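Local coordinates for protein putative oxalate decarboxylase (Thermotoga maritima, PDB 1O4T) that binds oxalate and manganese in a homodimeric cupin and is a putative oxalate decarboxylase, at residues 61-66 / 121-126. Numbering follows the deposited sequence.
Sequences RMKLPP and NTDLEF
Asn121 meets Pro66 through its backbone, its C atom 3.6 Å from CG of the proline ring. At Asp123, OD1 lies 3.5 Å from Pro66 CD. OD2 faces the Lys63 chain, but Lys63 NZ stays beyond salt-bridge range. From Leu124 on, the two chains pair as antiparallel strands. Leu124 and Leu64 form a hydrogen-bonded pair, and Leu64 N gives a nearly straight bond to Leu124 O (2.8 Å). Their side chains run alongside each other on one face of the sheet, the two CD2 methyls in loose contact.

Glu125 stands on the other face, in a non-hydrogen-bonded pair with Lys63. Its OE1 forms a salt bridge with Arg61 NE (2.9 Å), and Arg61 NH2 is equally close. The guanidinium and carboxylate planes are turned 50° apart. With CG anti to the backbone N (chi1 -168°) and the chain extended as far as NE, Arg61 reaches this carboxylate. An alanine in place of Arg61 would probably leave Glu125 OE1 without its charged mate and free the carboxylate to turn.

Phe126 pairs with Met62, again hydrogen-bonded: Met62 N to Phe126 O, and Phe126 N to Met62 O. Met62 CB sits over one ring face in a CH-pi contact, 3.8 Å from the centroid. Leu64 CD1 also reaches the ring, at CE2 (3.8 Å).

The ring also meets Tyr82, an oxalate-binding residue, and the Met62 side chain lies about 5 Å from the bound oxalate, so this apolar face borders the pocket of the double-stranded beta-helix (cupin) barrel. In the sheet, strand 40-45 flanks Arg61 and Lys63, and strand 78-86 flanks Glu125.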
# COMPACT_ATOMS: atom_id res chain seq x y z
N ARG A 61 -6.09 3.56 5.17
CA ARG A 61 -6.37 2.19 5.58
C ARG A 61 -7.86 2.08 5.91
O ARG A 61 -8.38 2.88 6.74
CB ARG A 61 -5.54 1.82 6.80
CG ARG A 61 -5.55 0.36 7.11
CD ARG A 61 -4.83 -0.04 8.39
NE ARG A 61 -5.00 -1.48 8.62
CZ ARG A 61 -4.26 -2.23 9.45
NH1 ARG A 61 -3.28 -1.68 10.17
NH2 ARG A 61 -4.50 -3.53 9.56
N MET A 62 -8.55 1.15 5.25
CA MET A 62 -10.00 1.01 5.43
C MET A 62 -10.22 -0.26 6.22
O MET A 62 -9.47 -1.20 6.02
CB MET A 62 -10.66 0.80 4.09
CG MET A 62 -10.40 1.91 3.08
SD MET A 62 -11.13 3.36 3.60
CE MET A 62 -12.85 2.77 3.84
N LYS A 63 -11.23 -0.26 7.09
CA LYS A 63 -11.68 -1.42 7.81
C LYS A 63 -13.17 -1.57 7.58
O LYS A 63 -13.95 -0.66 7.91
CB LYS A 63 -11.43 -1.23 9.29
CG LYS A 63 -11.79 -2.43 10.14
CD LYS A 63 -11.24 -2.25 11.56
CE LYS A 63 -12.31 -1.84 12.52
NZ LYS A 63 -11.74 -1.68 13.93
N LEU A 64 -13.55 -2.70 6.98
CA LEU A 64 -14.95 -3.08 6.75
C LEU A 64 -15.35 -4.22 7.70
O LEU A 64 -14.92 -5.38 7.54
CB LEU A 64 -15.14 -3.54 5.30
CG LEU A 64 -15.50 -2.43 4.31
CD1 LEU A 64 -14.47 -1.27 4.34
CD2 LEU A 64 -15.67 -3.00 2.89
N PRO A 65 -16.18 -3.91 8.69
CA PRO A 65 -16.74 -4.95 9.54
C PRO A 65 -17.53 -5.98 8.72
O PRO A 65 -17.95 -5.68 7.60
CB PRO A 65 -17.69 -4.18 10.45
CG PRO A 65 -17.22 -2.78 10.41
CD PRO A 65 -16.64 -2.57 9.08
N PRO A 66 -17.71 -7.17 9.26
CA PRO A 66 -18.53 -8.18 8.61
C PRO A 66 -19.88 -7.63 8.20
O PRO A 66 -20.58 -7.03 9.03
CB PRO A 66 -18.66 -9.25 9.70
CG PRO A 66 -17.37 -9.12 10.43
CD PRO A 66 -17.09 -7.69 10.49
N ASN A 121 -16.50 -13.27 8.10
CA ASN A 121 -16.86 -13.08 9.52
C ASN A 121 -15.83 -12.40 10.38
O ASN A 121 -15.97 -12.40 11.61
CB ASN A 121 -17.18 -14.44 10.16
CG ASN A 121 -18.30 -15.13 9.45
OD1 ASN A 121 -19.50 -14.83 9.66
ND2 ASN A 121 -17.92 -16.00 8.52
N THR A 122 -14.77 -11.90 9.75
CA THR A 122 -13.82 -11.05 10.42
C THR A 122 -13.67 -9.79 9.58
O THR A 122 -14.16 -9.72 8.44
CB THR A 122 -12.45 -11.74 10.58
OG1 THR A 122 -12.02 -12.25 9.31
CG2 THR A 122 -12.55 -12.97 11.42
N ASP A 123 -13.00 -8.81 10.16
CA ASP A 123 -12.81 -7.56 9.47
C ASP A 123 -12.03 -7.75 8.17
O ASP A 123 -11.04 -8.46 8.12
CB ASP A 123 -12.07 -6.54 10.36
CG ASP A 123 -12.87 -6.14 11.60
OD1 ASP A 123 -14.11 -6.24 11.62
OD2 ASP A 123 -12.30 -5.68 12.61
N LEU A 124 -12.49 -7.07 7.12
CA LEU A 124 -11.73 -6.94 5.88
C LEU A 124 -10.99 -5.59 5.96
O LEU A 124 -11.62 -4.56 6.06
CB LEU A 124 -12.68 -6.94 4.68
CG LEU A 124 -12.19 -6.55 3.29
CD1 LEU A 124 -11.16 -7.52 2.75
CD2 LEU A 124 -13.41 -6.47 2.39
N GLU A 125 -9.67 -5.60 5.93
CA GLU A 125 -8.94 -4.34 5.88
C GLU A 125 -8.11 -4.24 4.63
O GLU A 125 -7.61 -5.23 4.11
CB GLU A 125 -8.05 -4.21 7.09
CG GLU A 125 -8.76 -4.52 8.40
CD GLU A 125 -8.11 -3.86 9.61
OE1 GLU A 125 -7.34 -2.92 9.41
OE2 GLU A 125 -8.42 -4.26 10.77
N PHE A 126 -7.96 -3.03 4.12
CA PHE A 126 -7.15 -2.81 2.97
C PHE A 126 -6.64 -1.38 2.90
O PHE A 126 -7.22 -0.44 3.50
CB PHE A 126 -7.92 -3.14 1.69
CG PHE A 126 -9.24 -2.41 1.53
CD1 PHE A 126 -9.32 -1.27 0.76
CD2 PHE A 126 -10.40 -2.91 2.12
CE1 PHE A 126 -10.55 -0.60 0.63
CE2 PHE A 126 -11.62 -2.28 1.97
CZ PHE A 126 -11.70 -1.13 1.21